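DNA polymerase (Pyrobaculum calidifontis, PDB 5MDN) probably catalyses DNA-directed DNA synthesis, adding deoxyribonucleotides from their triphosphates to a growing strand with release of diphosphate, as a family B polymerase. Local coordinates at residues Gly229-Gly234 / Asn275-Asn280; Ser263-Trp268 / Leu362-Ala367; Gly402-Glu407 / Val556-Thr561; Leu419-Met424 / Ala540-Val545. All blocks are in the same frame, centred on the assembly; numbering follows the deposited sequence.

Contact 1 (Gly229-Gly234 / Asn275-Asn280); sequences GYNSNG and NVDLYN
The RNase H-like sheet of the exonuclease domain ends here in two parallel strands, 226-229 and 274-277, each followed by a helix, at once after 277 and two residues past 229. Backbone bonds tie the strand ends: Gly-229 N donates to Val-276 O (3.2 Å) and Leu-278 N to Gly-229 O (2.9 Å), both nearly along the C=O axis.

The Asp-277 carboxylate makes further hydrogen bonds. With CG anti to its backbone N (chi1 -177°), Asp-277 serves both helix starts. Its OD1 caps its own helix by accepting Tyr-279 N, while OD2 takes Asn-233 N from helix 232-247 at 3.1 Å, each donor standing above the carboxylate plane; Asn-231 N adds a weak bond to OD1. Two helix N termini would probably keep this buried group ionised. Helix 232-247 also carries Asp-236, a magnesium-site residue that holds no ion in this model.

Side-chain amides add hydrogen bonds. Asn-233 OD1 meets Asn-275 ND2 tip to tip in a weak bond (3.0 Å), their planes 77° apart, and Asn-233 ND2 bonds weakly to Asn-280 OD1. Asn-275 ND2 also donates to Trp-268 O.

The aromatic part is oblique. Tyr-279 CB sits over one face of the Tyr-230 ring, 4.3 Å from its centroid, in a CH-pi contact, while Tyr-230 OH is hydrogen-bonded to Lys-291 O. Alongside, Asn-231 OD1 lies 3.3 Å from Tyr-279 CD2, amide and ring planes 86° apart.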
# COMPACT_ATOMS: atom_id res chain seq x y z
N GLY A 229 13.58 -0.45 -2.26
CA GLY A 229 13.55 -0.92 -3.63
C GLY A 229 12.18 -0.68 -4.21
O GLY A 229 11.25 -0.25 -3.51
N TYR A 230 12.05 -0.94 -5.50
CA TYR A 230 10.77 -0.84 -6.19
C TYR A 230 10.34 -2.25 -6.59
O TYR A 230 11.01 -2.90 -7.40
CB TYR A 230 10.85 0.08 -7.41
CG TYR A 230 9.50 0.59 -7.85
CD1 TYR A 230 8.72 -0.13 -8.74
CD2 TYR A 230 9.00 1.79 -7.36
CE1 TYR A 230 7.48 0.33 -9.14
CE2 TYR A 230 7.76 2.26 -7.75
CZ TYR A 230 7.00 1.53 -8.64
OH TYR A 230 5.77 1.99 -9.03
N ASN A 231 9.23 -2.71 -6.02
CA ASN A 231 8.78 -4.10 -6.14
C ASN A 231 9.84 -5.07 -5.63
O ASN A 231 9.99 -6.18 -6.16
CB ASN A 231 8.38 -4.43 -7.59
CG ASN A 231 7.42 -5.60 -7.67
OD1 ASN A 231 6.52 -5.75 -6.83
ND2 ASN A 231 7.59 -6.44 -8.68
N SER A 232 10.58 -4.66 -4.60
CA SER A 232 11.61 -5.52 -4.04
C SER A 232 11.01 -6.74 -3.35
O SER A 232 11.56 -7.84 -3.41
CB SER A 232 12.48 -4.73 -3.06
OG SER A 232 11.71 -4.17 -2.01
N ASN A 233 9.87 -6.56 -2.67
CA ASN A 233 9.18 -7.70 -2.08
C ASN A 233 8.56 -8.60 -3.14
O ASN A 233 8.46 -9.81 -2.94
CB ASN A 233 8.11 -7.22 -1.09
CG ASN A 233 8.70 -6.61 0.17
OD1 ASN A 233 9.84 -6.90 0.54
ND2 ASN A 233 7.92 -5.77 0.84
N GLY A 234 8.12 -8.02 -4.26
CA GLY A 234 7.45 -8.79 -5.28
C GLY A 234 8.38 -9.67 -6.11
O GLY A 234 8.07 -10.84 -6.36
N ASN A 275 13.28 -3.03 5.65
CA ASN A 275 13.14 -3.29 4.23
C ASN A 275 11.83 -2.69 3.75
O ASN A 275 10.75 -3.20 4.05
CB ASN A 275 13.19 -4.79 3.95
CG ASN A 275 12.98 -5.12 2.48
OD1 ASN A 275 13.56 -4.48 1.60
ND2 ASN A 275 12.15 -6.12 2.21
N VAL A 276 11.92 -1.59 3.00
CA VAL A 276 10.76 -0.88 2.48
C VAL A 276 10.66 -1.12 0.98
O VAL A 276 11.65 -0.98 0.25
CB VAL A 276 10.83 0.63 2.79
CG1 VAL A 276 9.57 1.33 2.31
CG2 VAL A 276 11.02 0.85 4.28
N ASP A 277 9.47 -1.49 0.52
CA ASP A 277 9.17 -1.65 -0.90
C ASP A 277 8.25 -0.51 -1.30
O ASP A 277 7.09 -0.47 -0.87
CB ASP A 277 8.55 -3.02 -1.18
CG ASP A 277 8.28 -3.25 -2.66
OD1 ASP A 277 8.63 -2.38 -3.48
OD2 ASP A 277 7.74 -4.32 -3.00
N LEU A 278 8.75 0.40 -2.13
CA LEU A 278 7.98 1.59 -2.49
C LEU A 278 6.76 1.24 -3.34
O LEU A 278 5.80 2.02 -3.36
CB LEU A 278 8.87 2.59 -3.23
CG LEU A 278 10.08 3.09 -2.45
CD1 LEU A 278 10.88 4.09 -3.27
CD2 LEU A 278 9.65 3.69 -1.12
N TYR A 279 6.78 0.11 -4.04
CA TYR A 279 5.59 -0.30 -4.79
C TYR A 279 4.42 -0.63 -3.87
O TYR A 279 3.27 -0.57 -4.31
CB TYR A 279 5.91 -1.49 -5.69
CG TYR A 279 4.78 -1.88 -6.61
CD1 TYR A 279 4.12 -0.93 -7.38
CD2 TYR A 279 4.37 -3.21 -6.72
CE1 TYR A 279 3.08 -1.29 -8.22
CE2 TYR A 279 3.34 -3.57 -7.56
CZ TYR A 279 2.70 -2.61 -8.31
OH TYR A 279 1.67 -2.97 -9.15
N ASN A 280 4.69 -0.98 -2.61
CA ASN A 280 3.61 -1.19 -1.65
C ASN A 280 2.78 0.07 -1.44
O ASN A 280 1.55 0.01 -1.38
CB ASN A 280 4.18 -1.68 -0.32
CG ASN A 280 4.75 -3.08 -0.40
OD1 ASN A 280 5.68 -3.43 0.33
ND2 ASN A 280 4.20 -3.89 -1.29

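Contact 2 (Ser263-Trp268 / Leu362-Ala367); sequences SVYGHW and LDQVAA
Tyr-265, His-267 and Gln-364 bury the most surface where a tight loop of the exonuclease domain meets the short, weakly bonded helix 362-365.

His-267 is fixed from within its own loop. Its ND1 donates to Val-264 O at 2.6 Å, lying on a lone pair in the carbonyl plane and close to the imidazole plane. The same oxygen also accepts His-267 N, so two bonds grip this oxygen, and the one from ND1 fixes the ring's rotation. One face of that ring receives Gln-364 CG, 3.9 Å from the centroid, as a CH-pi contact set toward the rim. At the far corner NE2 is 3.7 Å from Asp-363 OD1, ring and carboxylate planes only 9° apart. An alanine in place of His-267 would probably loosen the loop, losing the bond to Val-264 O and the flat surface on which Gln-364 rests.

Gln-364, extended beyond CG, crosses Val-264 and Tyr-265 at about right angles, NE2 coming to 3.8 Å from Val-264 CG1 and 3.9 Å from Tyr-265 CE2. Tyr-265 has Val-264 CG2 over the centre of one ring face; its CB packs against Ala-367 CB (3.9 Å), and its hydroxyl bonds to Asn-372 ND2.

Asp-363 binds magnesium together with Asp-7, so the contact borders a metal site. No hydrogen bond crosses between the segments: the loop holds its shape through its own bonds and meets the metal-binding segment by van der Waals and CH-pi contact.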
# COMPACT_ATOMS: atom_id res chain seq x y z
N SER A 263 7.87 -12.78 5.14
CA SER A 263 7.04 -12.70 6.34
C SER A 263 5.63 -12.20 6.03
O SER A 263 5.10 -12.42 4.93
CB SER A 263 7.70 -11.81 7.39
OG SER A 263 6.91 -11.72 8.56
N VAL A 264 5.02 -11.52 7.01
CA VAL A 264 3.61 -11.15 6.90
C VAL A 264 3.40 -10.14 5.76
O VAL A 264 4.30 -9.38 5.40
CB VAL A 264 3.12 -10.59 8.25
CG1 VAL A 264 3.79 -9.25 8.56
CG2 VAL A 264 1.60 -10.47 8.27
N TYR A 265 2.20 -10.17 5.19
CA TYR A 265 1.79 -9.37 4.04
C TYR A 265 2.64 -9.65 2.80
O TYR A 265 2.59 -8.88 1.84
CB TYR A 265 1.81 -7.87 4.33
CG TYR A 265 1.29 -7.48 5.69
CD1 TYR A 265 -0.03 -7.72 6.05
CD2 TYR A 265 2.11 -6.84 6.61
CE1 TYR A 265 -0.51 -7.36 7.29
CE2 TYR A 265 1.64 -6.47 7.85
CZ TYR A 265 0.33 -6.73 8.19
OH TYR A 265 -0.14 -6.36 9.43
N GLY A 266 3.40 -10.74 2.80
CA GLY A 266 4.36 -10.96 1.74
C GLY A 266 5.58 -10.08 1.79
O GLY A 266 6.40 -10.12 0.86
N HIS A 267 5.74 -9.27 2.84
CA HIS A 267 6.94 -8.46 2.97
C HIS A 267 8.12 -9.34 3.36
O HIS A 267 7.96 -10.43 3.90
CB HIS A 267 6.73 -7.35 4.01
CG HIS A 267 7.24 -7.68 5.37
ND1 HIS A 267 6.48 -8.33 6.32
CD2 HIS A 267 8.44 -7.45 5.96
CE1 HIS A 267 7.18 -8.48 7.43
NE2 HIS A 267 8.38 -7.96 7.23
N TRP A 268 9.32 -8.85 3.07
CA TRP A 268 10.55 -9.58 3.33
C TRP A 268 11.28 -8.93 4.49
O TRP A 268 11.62 -7.74 4.43
CB TRP A 268 11.43 -9.64 2.08
CG TRP A 268 10.98 -10.70 1.13
CD1 TRP A 268 9.89 -10.66 0.31
CD2 TRP A 268 11.61 -11.97 0.91
NE1 TRP A 268 9.80 -11.83 -0.41
CE2 TRP A 268 10.84 -12.65 -0.06
CE3 TRP A 268 12.74 -12.60 1.44
CZ2 TRP A 268 11.18 -13.92 -0.51
CZ3 TRP A 268 13.07 -13.86 0.99
CH2 TRP A 268 12.29 -14.51 0.02
N LEU A 362 8.49 -0.13 10.27
CA LEU A 362 8.68 0.53 8.98
C LEU A 362 8.62 -0.45 7.82
O LEU A 362 8.16 -0.09 6.73
CB LEU A 362 10.02 1.28 8.98
CG LEU A 362 10.28 2.33 7.90
CD1 LEU A 362 9.04 3.18 7.68
CD2 LEU A 362 11.46 3.20 8.30
N ASP A 363 9.08 -1.69 8.03
CA ASP A 363 9.04 -2.69 6.97
C ASP A 363 7.64 -3.25 6.72
O ASP A 363 7.46 -3.98 5.74
CB ASP A 363 10.01 -3.83 7.30
CG ASP A 363 9.80 -4.41 8.69
OD1 ASP A 363 8.66 -4.77 9.04
OD2 ASP A 363 10.79 -4.51 9.45
N GLN A 364 6.66 -2.95 7.57
CA GLN A 364 5.31 -3.47 7.42
C GLN A 364 4.25 -2.41 7.15
O GLN A 364 3.18 -2.76 6.63
CB GLN A 364 4.89 -4.26 8.66
CG GLN A 364 5.63 -5.57 8.86
CD GLN A 364 5.44 -6.14 10.26
OE1 GLN A 364 6.40 -6.56 10.90
NE2 GLN A 364 4.20 -6.15 10.72
N VAL A 365 4.49 -1.15 7.52
CA VAL A 365 3.44 -0.13 7.46
C VAL A 365 2.90 0.02 6.04
O VAL A 365 1.69 0.17 5.84
CB VAL A 365 3.96 1.20 8.04
CG1 VAL A 365 5.16 1.72 7.25
CG2 VAL A 365 2.84 2.23 8.08
N ALA A 366 3.79 -0.02 5.04
CA ALA A 366 3.34 0.12 3.66
C ALA A 366 2.82 -1.19 3.08
O ALA A 366 1.91 -1.17 2.24
CB ALA A 366 4.48 0.66 2.80
N ALA A 367 3.38 -2.32 3.49
CA ALA A 367 2.95 -3.61 2.96
C ALA A 367 1.52 -3.95 3.38
O ALA A 367 0.79 -4.60 2.63
CB ALA A 367 3.90 -4.71 3.40

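Contact 3 (Gly402-Glu407 / Val556-Thr561); sequences GAIVLE and VIYGDT
Strands 404-406 and 556-560 pair antiparallel at one edge of the palm sheet, and a classic beta bulge shifts their register by one: Val-405 N (3.0 Å) and Leu-406 N (2.6 Å) both donate to Gly-559 O. Within it, Leu-406 and Gly-559 form the hydrogen-bonded pair, with a weak return bond from Gly-559 N to Leu-406 O. Ahead of the bulge Ala-403 O takes two donors in its carbonyl plane, Thr-561 N and, on a lone pair, Thr-561 OG1 at 2.6 Å.

Residues 558-561 open the YGDTD signature of family B polymerases. Leu-406 reaches along the strand, its CD1 touching Val-556 CG1 (3.8 Å) and its CD2 near Ile-557 O; Val-405 also packs on Leu-542 and Leu-543 of helix 528-551. Ile-404 crosses Tyr-558 at about a right angle, CD1 lying 3.8 Å from CE1 of the ring. A phenylalanine in place of Tyr-558 would probably keep much of this packing but leave Asp-560 less firmly oriented, since the hydroxyl bond to it would be lost. In that bond Tyr-558 OH donates to Asp-560 OD2 at 2.7 Å, from 63° out of the carboxylate plane.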
# COMPACT_ATOMS: atom_id res chain seq x y z
N GLY A 402 -16.87 4.49 -2.60
CA GLY A 402 -17.35 5.79 -3.03
C GLY A 402 -18.80 5.81 -3.50
O GLY A 402 -19.09 5.57 -4.68
N ALA A 403 -19.71 6.09 -2.57
CA ALA A 403 -21.14 6.16 -2.86
C ALA A 403 -21.48 7.47 -3.57
O ALA A 403 -21.27 8.55 -3.01
CB ALA A 403 -21.95 6.02 -1.57
N ILE A 404 -22.01 7.36 -4.79
CA ILE A 404 -22.31 8.53 -5.60
C ILE A 404 -23.50 9.29 -5.02
O ILE A 404 -24.48 8.69 -4.56
CB ILE A 404 -22.59 8.11 -7.05
CG1 ILE A 404 -21.38 7.37 -7.63
CG2 ILE A 404 -22.93 9.31 -7.92
CD1 ILE A 404 -20.16 8.24 -7.79
N VAL A 405 -23.41 10.62 -5.03
CA VAL A 405 -24.50 11.50 -4.61
C VAL A 405 -25.06 12.29 -5.79
O VAL A 405 -26.28 12.32 -6.00
CB VAL A 405 -24.04 12.44 -3.48
CG1 VAL A 405 -25.14 13.44 -3.14
CG2 VAL A 405 -23.64 11.64 -2.25
N LEU A 406 -24.19 12.93 -6.57
CA LEU A 406 -24.59 13.69 -7.75
C LEU A 406 -23.90 13.06 -8.96
O LEU A 406 -22.67 13.18 -9.10
CB LEU A 406 -24.23 15.17 -7.60
CG LEU A 406 -24.84 16.20 -8.56
CD1 LEU A 406 -24.76 17.59 -7.94
CD2 LEU A 406 -24.15 16.21 -9.92
N GLU A 407 -24.67 12.41 -9.82
CA GLU A 407 -24.09 11.79 -11.00
C GLU A 407 -23.68 12.86 -12.01
O GLU A 407 -24.43 13.80 -12.25
CB GLU A 407 -25.07 10.80 -11.64
CG GLU A 407 -25.32 9.55 -10.82
CD GLU A 407 -26.06 8.48 -11.59
OE1 GLU A 407 -25.91 8.43 -12.83
OE2 GLU A 407 -26.80 7.69 -10.97
N VAL A 556 -21.77 22.65 -9.92
CA VAL A 556 -21.31 21.40 -9.31
C VAL A 556 -21.43 20.30 -10.36
O VAL A 556 -22.54 19.88 -10.71
CB VAL A 556 -22.11 21.05 -8.05
CG1 VAL A 556 -21.68 19.69 -7.51
CG2 VAL A 556 -21.92 22.13 -6.99
N ILE A 557 -20.28 19.85 -10.87
CA ILE A 557 -20.27 18.85 -11.93
C ILE A 557 -20.41 17.44 -11.37
O ILE A 557 -21.07 16.58 -11.97
CB ILE A 557 -18.98 18.99 -12.75
CG1 ILE A 557 -18.75 20.45 -13.16
CG2 ILE A 557 -19.01 18.08 -13.97
CD1 ILE A 557 -17.31 20.74 -13.54
N TYR A 558 -19.80 17.18 -10.22
CA TYR A 558 -19.76 15.84 -9.65
C TYR A 558 -19.73 15.95 -8.14
O TYR A 558 -19.17 16.90 -7.58
CB TYR A 558 -18.55 15.05 -10.17
CG TYR A 558 -18.27 13.75 -9.46
CD1 TYR A 558 -18.86 12.57 -9.88
CD2 TYR A 558 -17.40 13.70 -8.38
CE1 TYR A 558 -18.60 11.37 -9.24
CE2 TYR A 558 -17.13 12.51 -7.73
CZ TYR A 558 -17.74 11.35 -8.16
OH TYR A 558 -17.48 10.16 -7.52
N GLY A 559 -20.34 14.98 -7.47
CA GLY A 559 -20.29 14.92 -6.03
C GLY A 559 -20.60 13.55 -5.47
O GLY A 559 -21.70 13.02 -5.67
N ASP A 560 -19.64 12.97 -4.78
CA ASP A 560 -19.84 11.72 -4.07
C ASP A 560 -19.59 11.93 -2.57
O ASP A 560 -19.37 13.05 -2.11
CB ASP A 560 -18.96 10.60 -4.66
CG ASP A 560 -17.49 10.91 -4.57
OD1 ASP A 560 -17.13 11.99 -4.08
OD2 ASP A 560 -16.68 10.05 -4.99
N THR A 561 -19.65 10.83 -1.82
CA THR A 561 -19.57 10.91 -0.37
C THR A 561 -18.29 11.56 0.13
O THR A 561 -18.30 12.23 1.17
CB THR A 561 -19.72 9.50 0.23
OG1 THR A 561 -19.90 8.55 -0.83
CG2 THR A 561 -20.91 9.45 1.17

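Contact 4 (Leu419-Met424 / Ala540-Val545); sequences LDFSSM and AILLDV
Apolar side chains alone bridge the gap between the turn that follows strand 416-420 and helix 528-551; the backbones stay well apart, with Phe-421 CA 9.2 Å from Leu-542 CA. The turn belongs to the DFxSxYP segment, motif A of family B polymerases.

The packed part is carried by Phe-421 and Met-424. The Phe-421 ring points at the helix, and Leu-542 meets it tip to tip: CD2 stands over one face, 4.1 Å from the centroid and 16° off the normal, a CH-pi contact displaced toward the rim. Val-545 CG1 comes instead to the edge of the ring, 4.1 Å from CZ and near its plane, so the helix grips the ring on a face and at its tip. Beside it Met-424, CG anti to the backbone N and the chain bent at chi3 (70°), brings SD to 3.4 Å from Ile-541 CD1. Its methyl touches more loosely, CE lying 4.3 Å from Leu-542 CG.

The other side of each segment is quite different. Ser-422 and Ser-423 do not touch residues 540-545 and are partly exposed, as is Asp-420, whose OD1 accepts both Ser-422 N (3.1 Å) and Ser-422 OG in an Asx turn. A type I turn from Phe-421 to Met-424 follows. Across the contact, Ala-540 and Leu-543 take no part and are exposed, though Leu-543 also meets Val-405.

Around this core, Leu-564 of strand 563-567 packs on Phe-421, Leu-575 and Val-579 of helix 572-583 cover Val-545, and helix 495-512 borders the serines through Asn-512.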
# COMPACT_ATOMS: atom_id res chain seq x y z
N LEU A 419 -12.84 19.45 -4.28
CA LEU A 419 -12.85 19.78 -2.87
C LEU A 419 -12.85 18.50 -2.05
O LEU A 419 -13.67 17.61 -2.28
CB LEU A 419 -14.06 20.64 -2.52
CG LEU A 419 -14.13 22.01 -3.21
CD1 LEU A 419 -15.49 22.67 -3.02
CD2 LEU A 419 -13.01 22.91 -2.71
N ASP A 420 -11.93 18.42 -1.09
CA ASP A 420 -11.76 17.23 -0.27
C ASP A 420 -12.72 17.28 0.92
O ASP A 420 -12.70 18.23 1.70
CB ASP A 420 -10.31 17.11 0.22
CG ASP A 420 -9.99 15.74 0.78
OD1 ASP A 420 -10.89 14.87 0.80
OD2 ASP A 420 -8.83 15.53 1.20
N PHE A 421 -13.56 16.25 1.04
CA PHE A 421 -14.52 16.13 2.13
C PHE A 421 -14.19 14.98 3.08
O PHE A 421 -15.07 14.50 3.79
CB PHE A 421 -15.94 15.97 1.58
CG PHE A 421 -16.65 17.26 1.33
CD1 PHE A 421 -16.46 17.95 0.14
CD2 PHE A 421 -17.51 17.79 2.27
CE1 PHE A 421 -17.11 19.14 -0.10
CE2 PHE A 421 -18.17 18.98 2.03
CZ PHE A 421 -17.97 19.66 0.84
N SER A 422 -12.93 14.51 3.09
CA SER A 422 -12.59 13.32 3.86
C SER A 422 -12.65 13.56 5.36
O SER A 422 -12.97 12.63 6.12
CB SER A 422 -11.21 12.82 3.46
OG SER A 422 -11.20 12.34 2.12
N SER A 423 -12.36 14.78 5.82
CA SER A 423 -12.43 15.08 7.24
C SER A 423 -13.86 15.11 7.77
O SER A 423 -14.06 15.26 8.98
CB SER A 423 -11.76 16.42 7.53
OG SER A 423 -10.42 16.44 7.06
N MET A 424 -14.86 14.97 6.89
CA MET A 424 -16.25 14.95 7.31
C MET A 424 -16.56 13.77 8.23
O MET A 424 -17.31 13.90 9.20
CB MET A 424 -17.15 14.93 6.08
CG MET A 424 -18.64 14.93 6.34
SD MET A 424 -19.51 15.23 4.79
CE MET A 424 -19.18 13.69 3.94
N ALA A 540 -26.73 13.64 4.06
CA ALA A 540 -27.66 14.73 4.37
C ALA A 540 -27.00 16.10 4.27
O ALA A 540 -27.59 17.03 3.70
CB ALA A 540 -28.25 14.53 5.77
N ILE A 541 -25.78 16.25 4.79
CA ILE A 541 -25.13 17.56 4.77
C ILE A 541 -24.39 17.82 3.47
O ILE A 541 -24.02 18.98 3.21
CB ILE A 541 -24.16 17.75 5.96
CG1 ILE A 541 -22.78 17.17 5.65
CG2 ILE A 541 -24.75 17.15 7.23
CD1 ILE A 541 -22.60 15.76 6.14
N LEU A 542 -24.15 16.80 2.65
CA LEU A 542 -23.66 17.05 1.30
C LEU A 542 -24.73 17.72 0.45
O LEU A 542 -24.46 18.70 -0.25
CB LEU A 542 -23.19 15.75 0.65
CG LEU A 542 -21.77 15.28 0.96
CD1 LEU A 542 -21.51 13.94 0.29
CD2 LEU A 542 -20.75 16.31 0.52
N LEU A 543 -25.96 17.20 0.50
CA LEU A 543 -27.08 17.84 -0.19
C LEU A 543 -27.28 19.27 0.28
O LEU A 543 -27.73 20.12 -0.49
CB LEU A 543 -28.36 17.02 0.01
CG LEU A 543 -28.65 15.92 -1.01
CD1 LEU A 543 -27.72 14.73 -0.84
CD2 LEU A 543 -30.11 15.47 -0.89
N ASP A 544 -26.96 19.56 1.55
CA ASP A 544 -27.02 20.93 2.03
C ASP A 544 -25.96 21.79 1.35
O ASP A 544 -26.23 22.94 0.97
CB ASP A 544 -26.86 20.96 3.55
CG ASP A 544 -26.83 22.38 4.11
OD1 ASP A 544 -25.78 23.04 4.00
OD2 ASP A 544 -27.86 22.82 4.66
N VAL A 545 -24.74 21.26 1.20
CA VAL A 545 -23.65 22.06 0.64
C VAL A 545 -23.81 22.23 -0.86
O VAL A 545 -23.37 23.24 -1.43
CB VAL A 545 -22.30 21.41 1.01
CG1 VAL A 545 -21.14 22.15 0.36
CG2 VAL A 545 -22.12 21.40 2.52

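How the contacts relate
From the N terminus, contact 1 opens at 229-234, contact 2 at 263-268, contact 1 closes at 275-280 and contact 2 at 362-367, so these two loops cross. They touch through Asn-275 and Trp-268, and together tie the exonuclease sheet to the segment carrying Asp-363. Contacts 3 and 4 follow in series, their centres about 34 to 35 Å from those of the first two. The loop 419-545 of contact 4 is nested inside the loop 402-561 of contact 3. Both reach the same palm sheet, one at its edge, the other where helix 528-551 packs on the turn after strand 416-420, and Leu-542 packs against Thr-561 where they meet.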